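Local coordinates for protein Exo-arabinanase (Penicillium chrysogenum, PDB 3A72) that is an exo-1,5-alpha-L-arabinanase that probably releases sugar from the ends of arabinan chains, and binds arabinobiose in its pocket, at residues V9-P14 / N342-S347; P21-P26 / N332-L337. All coordinates share one frame; numbering follows the deposited sequence.

How the contacts relate
Both contacts belong to the region where the six-bladed beta-propeller closes on itself, and their centres lie 9 Å apart. Contact 1 lays the N-terminal strand along 342-347 at the outer edge of the last blade. Contact 2 lies nearer the centre of the chain, where strand 23-30 of the first blade packs against the end of strand 328-333. The two are bonded directly: Ser345 N reaches Ser333 O at 2.9 Å, a strand-to-strand link within the last blade, and Asn342 ND2 reaches Thr23 O, also at 2.9 Å. The side chain of Leu337, in contact 2, is about 4 Å from a bound arabinofuranose; that of Asn342, in contact 1, is about 9 Å away.

Contact 1 of 2, residues V9-P14 / N342-S347; sequences VTIFSP and NRVSVS
Val9 and Val346 pair through two backbone hydrogen bonds, Val9 N to Val346 O at 2.8 Å and Val346 N back to Val9 O at 2.9 Å. This antiparallel pairing is the Velcro-like closure of a six-bladed beta-propeller: the N-terminal strand completes the blade made by the C-terminal end of the chain. Further along, a classic beta bulge sets Ile11 and Phe12 both opposite Val344. Val344 O takes two donors from one face of its carbonyl plane, Ile11 N at 2.8 Å and Phe12 N at 3.2 Å, and Val344 N returns a nearly straight bond (172°) to Phe12 O. At the surface, Arg343 bends at its third torsion (-96°) and its NH2 gives Thr10 OG1 a 3.2 Å bond lying in the guanidinium plane; Asn8 OD1 is a second partner of that NH2. A water bridges Thr10 OG1 and, weakly, Arg343 NE. On the face carrying Val9, Val344 and Val346, with Ile11 turned in from the chain's corner, packing is apolar. Val346 CG1 meets Val9 CB and both CG1 and CD1 of Ile11, while Val344 CG1 lies 3.9 Å from Ile11 CB. Beyond the bulge, Pro14 CD lies 3.3 Å from Asn342 O.

Contact 2 of 2, residues P21-P26 / N332-L337; sequences PRTLYP and NSAGVL
Ala334 packs its methyl group into the bend of the backbone between Leu24 and Pro26, with CB 3.6 Å from Leu24 C. The same CB also meets the ring of Pro26, whose CD is 3.7 Å from it. No direct backbone-to-backbone hydrogen bond joins these two segments; side-chain packing, one hydroxyl and a water hold them together. Pro26 turns its ring toward 332-337, with CG 3.2 Å from Asn332 O and also near Ala334 N. Leu24 starts off away from the opposing segment, but with CG anti to its backbone N and CD1 swung round by chi2 (73°), its end returns: CD1 rests 3.3 Å from Val336 O, and CD2 touches Leu337 CD2 at 3.8 Å. Both leucines also touch the bound arabinofuranose, which makes this apolar pair part of the sugar pocket's wall, with Tyr25 beside it.

The direct polar link is Thr23 OG1, which donates to Ala334 O at 2.9 Å from 32° out of the carbonyl plane. A water adds a second bridge, accepting from Tyr25 N and donating to Gly335 O. The chain leaves strand 328-333 through an ST turn, Gly335 N bonding back to Ser333 OG at 3.1 Å; the backbone angles of Gly335 leave no room for a beta carbon beside the carbonyl oxygen of Ala334. In the propeller, the contact joins first and last blades: strand 36-42 flanks 23-30 on one side, while Val344 of strand 344-350 packs on Thr23, Asn332 and Ala334.

Contact 1 of 2, residues V9-P14 / N342-S347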
loop_
_atom_site.group_PDB
_atom_site.type_symbol
_atom_site.label_atom_id
_atom_site.label_comp_id
_atom_site.label_asym_id
_atom_site.label_seq_id
_atom_site.Cartn_x
_atom_site.Cartn_y
_atom_site.Cartn_z
ATOM N N VAL A 9 -13.365 7.795 12.496
ATOM C CA VAL A 9 -14.441 8.248 11.610
ATOM C C VAL A 9 -14.781 7.139 10.645
ATOM O O VAL A 9 -13.892 6.572 10.018
ATOM C CB VAL A 9 -14.060 9.505 10.868
ATOM C CG1 VAL A 9 -15.120 9.922 9.895
ATOM C CG2 VAL A 9 -13.733 10.640 11.836
ATOM N N THR A 10 -16.065 6.832 10.479
ATOM C CA THR A 10 -16.477 5.835 9.503
ATOM C C THR A 10 -16.490 6.386 8.084
ATOM O O THR A 10 -17.176 7.370 7.790
ATOM C CB THR A 10 -17.886 5.364 9.768
ATOM O OG1 THR A 10 -17.998 4.955 11.062
ATOM C CG2 THR A 10 -18.243 4.166 8.908
ATOM N N ILE A 11 -15.733 5.771 7.216
ATOM C CA ILE A 11 -15.806 6.070 5.803
ATOM C C ILE A 11 -16.890 5.233 5.138
ATOM O O ILE A 11 -17.698 5.736 4.359
ATOM C CB ILE A 11 -14.437 5.816 5.092
ATOM C CG1 ILE A 11 -13.332 6.663 5.737
ATOM C CG2 ILE A 11 -14.588 6.058 3.600
ATOM C CD1 ILE A 11 -11.986 6.569 5.066
ATOM N N PHE A 12 -16.899 3.923 5.450
ATOM C CA PHE A 12 -17.867 2.997 4.880
ATOM C C PHE A 12 -18.099 1.832 5.823
ATOM O O PHE A 12 -17.124 1.173 6.261
ATOM C CB PHE A 12 -17.353 2.447 3.542
ATOM C CG PHE A 12 -18.223 1.409 2.879
ATOM C CD1 PHE A 12 -19.502 1.689 2.491
ATOM C CD2 PHE A 12 -17.735 0.142 2.642
ATOM C CE1 PHE A 12 -20.282 0.772 1.836
ATOM C CE2 PHE A 12 -18.496 -0.800 1.990
ATOM C CZ PHE A 12 -19.769 -0.491 1.586
ATOM N N SER A 13 -19.349 1.560 6.147
ATOM C CA SER A 13 -19.750 0.392 6.896
ATOM C C SER A 13 -20.473 -0.548 5.961
ATOM O O SER A 13 -21.549 -0.175 5.442
ATOM C CB SER A 13 -20.663 0.749 8.088
ATOM O OG SER A 13 -20.830 -0.368 8.998
ATOM N N PRO A 14 -19.924 -1.702 5.650
ATOM C CA PRO A 14 -20.469 -2.526 4.583
ATOM C C PRO A 14 -21.786 -3.197 4.995
ATOM O O PRO A 14 -22.000 -3.520 6.175
ATOM C CB PRO A 14 -19.422 -3.573 4.357
ATOM C CG PRO A 14 -18.736 -3.738 5.683
ATOM C CD PRO A 14 -18.689 -2.312 6.217
ATOM N N ASN A 342 -15.744 -6.066 9.806
ATOM C CA ASN A 342 -14.867 -5.045 9.246
ATOM C C ASN A 342 -15.666 -3.810 8.794
ATOM O O ASN A 342 -16.804 -3.923 8.351
ATOM C CB ASN A 342 -14.092 -5.597 8.050
ATOM C CG ASN A 342 -12.960 -6.501 8.423
ATOM O OD1 ASN A 342 -12.671 -6.801 9.591
ATOM N ND2 ASN A 342 -12.235 -6.951 7.389
ATOM N N ARG A 343 -14.990 -2.669 8.863
ATOM C CA ARG A 343 -15.457 -1.411 8.306
ATOM C C ARG A 343 -14.251 -0.607 7.901
ATOM O O ARG A 343 -13.128 -0.907 8.318
ATOM C CB ARG A 343 -16.363 -0.638 9.302
ATOM C CG ARG A 343 -15.675 -0.411 10.634
ATOM C CD ARG A 343 -16.656 0.266 11.595
ATOM N NE ARG A 343 -16.609 1.669 11.720
ATOM C CZ ARG A 343 -15.639 2.339 12.343
ATOM N NH1 ARG A 343 -14.647 1.577 12.820
ATOM N NH2 ARG A 343 -15.474 3.596 12.585
ATOM N N VAL A 344 -14.486 0.433 7.113
ATOM C CA VAL A 344 -13.431 1.337 6.690
ATOM C C VAL A 344 -13.529 2.582 7.541
ATOM O O VAL A 344 -14.572 3.236 7.568
ATOM C CB VAL A 344 -13.542 1.679 5.190
ATOM C CG1 VAL A 344 -12.323 2.494 4.796
ATOM C CG2 VAL A 344 -13.678 0.423 4.355
ATOM N N SER A 345 -12.442 2.907 8.250
ATOM C CA SER A 345 -12.407 4.033 9.176
ATOM C C SER A 345 -11.093 4.789 9.022
ATOM O O SER A 345 -10.104 4.301 8.470
ATOM C CB SER A 345 -12.632 3.581 10.601
ATOM O OG SER A 345 -11.588 2.798 11.086
ATOM N N VAL A 346 -11.078 5.990 9.611
ATOM C CA VAL A 346 -9.903 6.814 9.577
ATOM C C VAL A 346 -9.811 7.672 10.840
ATOM O O VAL A 346 -10.812 8.159 11.362
ATOM C CB VAL A 346 -9.919 7.704 8.305
ATOM C CG1 VAL A 346 -11.087 8.669 8.296
ATOM C CG2 VAL A 346 -8.613 8.441 8.102
ATOM N N SER A 347 -8.556 7.822 11.296
ATOM C CA SER A 347 -8.212 8.794 12.333
ATOM C C SER A 347 -7.184 9.770 11.755
ATOM O O SER A 347 -6.461 9.432 10.828
ATOM C CB SER A 347 -7.664 8.104 13.561
ATOM O OG SER A 347 -8.589 7.190 14.132
HETATM O O HOH W 1 -19.611 2.247 11.627
#

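Contact 2 of 2, residues P21-P26 / N332-L337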
loop_
_atom_site.group_PDB
_atom_site.type_symbol
_atom_site.label_atom_id
_atom_site.label_comp_id
_atom_site.label_asym_id
_atom_site.label_seq_id
_atom_site.Cartn_x
_atom_site.Cartn_y
_atom_site.Cartn_z
ATOM N N PRO A 21 -14.389 -10.963 4.138
ATOM C CA PRO A 21 -14.271 -9.921 5.151
ATOM C C PRO A 21 -15.039 -8.639 4.889
ATOM O O PRO A 21 -15.007 -7.746 5.741
ATOM C CB PRO A 21 -12.762 -9.637 5.117
ATOM C CG PRO A 21 -12.382 -9.813 3.679
ATOM C CD PRO A 21 -13.164 -11.060 3.295
ATOM N N ARG A 22 -15.729 -8.517 3.777
ATOM C CA ARG A 22 -16.588 -7.398 3.386
ATOM C C ARG A 22 -15.802 -6.191 2.863
ATOM O O ARG A 22 -16.068 -5.695 1.767
ATOM C CB ARG A 22 -17.598 -7.011 4.449
ATOM C CG ARG A 22 -18.498 -8.164 4.902
ATOM C CD ARG A 22 -19.692 -7.670 5.692
ATOM N NE ARG A 22 -20.617 -8.724 6.039
ATOM C CZ ARG A 22 -20.568 -9.453 7.146
ATOM N NH1 ARG A 22 -19.583 -9.287 8.055
ATOM N NH2 ARG A 22 -21.527 -10.361 7.336
ATOM N N THR A 23 -14.847 -5.736 3.685
ATOM C CA THR A 23 -13.884 -4.725 3.272
ATOM C C THR A 23 -12.523 -5.210 3.730
ATOM O O THR A 23 -12.403 -5.958 4.700
ATOM C CB THR A 23 -14.184 -3.340 3.892
ATOM O OG1 THR A 23 -14.115 -3.365 5.330
ATOM C CG2 THR A 23 -15.575 -2.872 3.561
ATOM N N LEU A 24 -11.482 -4.752 3.053
ATOM C CA LEU A 24 -10.107 -5.060 3.411
ATOM C C LEU A 24 -9.172 -4.171 2.608
ATOM O O LEU A 24 -9.577 -3.713 1.522
ATOM C CB LEU A 24 -9.766 -6.538 3.046
ATOM C CG LEU A 24 -8.580 -7.149 3.815
ATOM C CD1 LEU A 24 -8.936 -7.445 5.259
ATOM C CD2 LEU A 24 -8.111 -8.426 3.103
ATOM N N TYR A 25 -7.955 -3.949 3.062
ATOM C CA TYR A 25 -6.881 -3.413 2.249
ATOM C C TYR A 25 -7.119 -1.934 1.923
ATOM O O TYR A 25 -7.412 -1.552 0.782
ATOM C CB TYR A 25 -6.659 -4.251 0.989
ATOM C CG TYR A 25 -5.257 -4.165 0.421
ATOM C CD1 TYR A 25 -4.373 -5.238 0.583
ATOM C CD2 TYR A 25 -4.788 -3.021 -0.237
ATOM C CE1 TYR A 25 -3.063 -5.191 0.086
ATOM C CE2 TYR A 25 -3.477 -2.978 -0.744
ATOM C CZ TYR A 25 -2.648 -4.047 -0.576
ATOM O OH TYR A 25 -1.354 -4.056 -1.084
ATOM N N PRO A 26 -7.024 -1.060 2.934
ATOM C CA PRO A 26 -7.287 0.362 2.711
ATOM C C PRO A 26 -6.167 0.996 1.941
ATOM O O PRO A 26 -4.986 0.772 2.260
ATOM C CB PRO A 26 -7.309 0.928 4.132
ATOM C CG PRO A 26 -6.324 0.050 4.872
ATOM C CD PRO A 26 -6.557 -1.333 4.311
ATOM N N ASN A 332 -5.637 4.860 8.422
ATOM C CA ASN A 332 -6.861 4.388 7.745
ATOM C C ASN A 332 -6.884 2.887 7.733
ATOM O O ASN A 332 -5.985 2.261 7.119
ATOM C CB ASN A 332 -6.829 4.968 6.342
ATOM C CG ASN A 332 -7.826 4.510 5.332
ATOM O OD1 ASN A 332 -8.977 3.991 5.624
ATOM N ND2 ASN A 332 -7.514 4.613 4.125
ATOM N N SER A 333 -7.855 2.275 8.384
ATOM C CA SER A 333 -8.035 0.832 8.385
ATOM C C SER A 333 -9.261 0.432 7.560
ATOM O O SER A 333 -10.258 1.166 7.491
ATOM C CB SER A 333 -8.228 0.313 9.841
ATOM O OG SER A 333 -8.335 -1.110 9.821
ATOM N N ALA A 334 -9.220 -0.790 7.011
ATOM C CA ALA A 334 -10.381 -1.419 6.396
ATOM C C ALA A 334 -10.696 -2.749 7.025
ATOM O O ALA A 334 -11.489 -3.533 6.465
ATOM C CB ALA A 334 -10.245 -1.541 4.873
ATOM N N GLY A 335 -10.122 -3.053 8.192
ATOM C CA GLY A 335 -10.429 -4.275 8.899
ATOM C C GLY A 335 -9.327 -5.267 8.911
ATOM O O GLY A 335 -8.182 -4.976 8.549
ATOM N N VAL A 336 -9.640 -6.480 9.383
ATOM C CA VAL A 336 -8.666 -7.569 9.553
ATOM C C VAL A 336 -8.992 -8.678 8.574
ATOM O O VAL A 336 -10.121 -8.822 8.071
ATOM C CB VAL A 336 -8.656 -8.091 11.001
ATOM C CG1 VAL A 336 -8.252 -6.972 11.951
ATOM C CG2 VAL A 336 -10.003 -8.687 11.404
ATOM N N LEU A 337 -8.003 -9.529 8.273
ATOM C CA LEU A 337 -8.216 -10.704 7.437
ATOM C C LEU A 337 -9.360 -11.538 8.003
ATOM O O LEU A 337 -9.417 -11.815 9.211
ATOM C CB LEU A 337 -6.929 -11.562 7.433
ATOM C CG LEU A 337 -5.783 -10.958 6.556
ATOM C CD1 LEU A 337 -4.464 -11.660 6.874
ATOM C CD2 LEU A 337 -6.073 -11.039 5.059
HETATM O O HOH W 2 -7.532 -4.252 5.884
#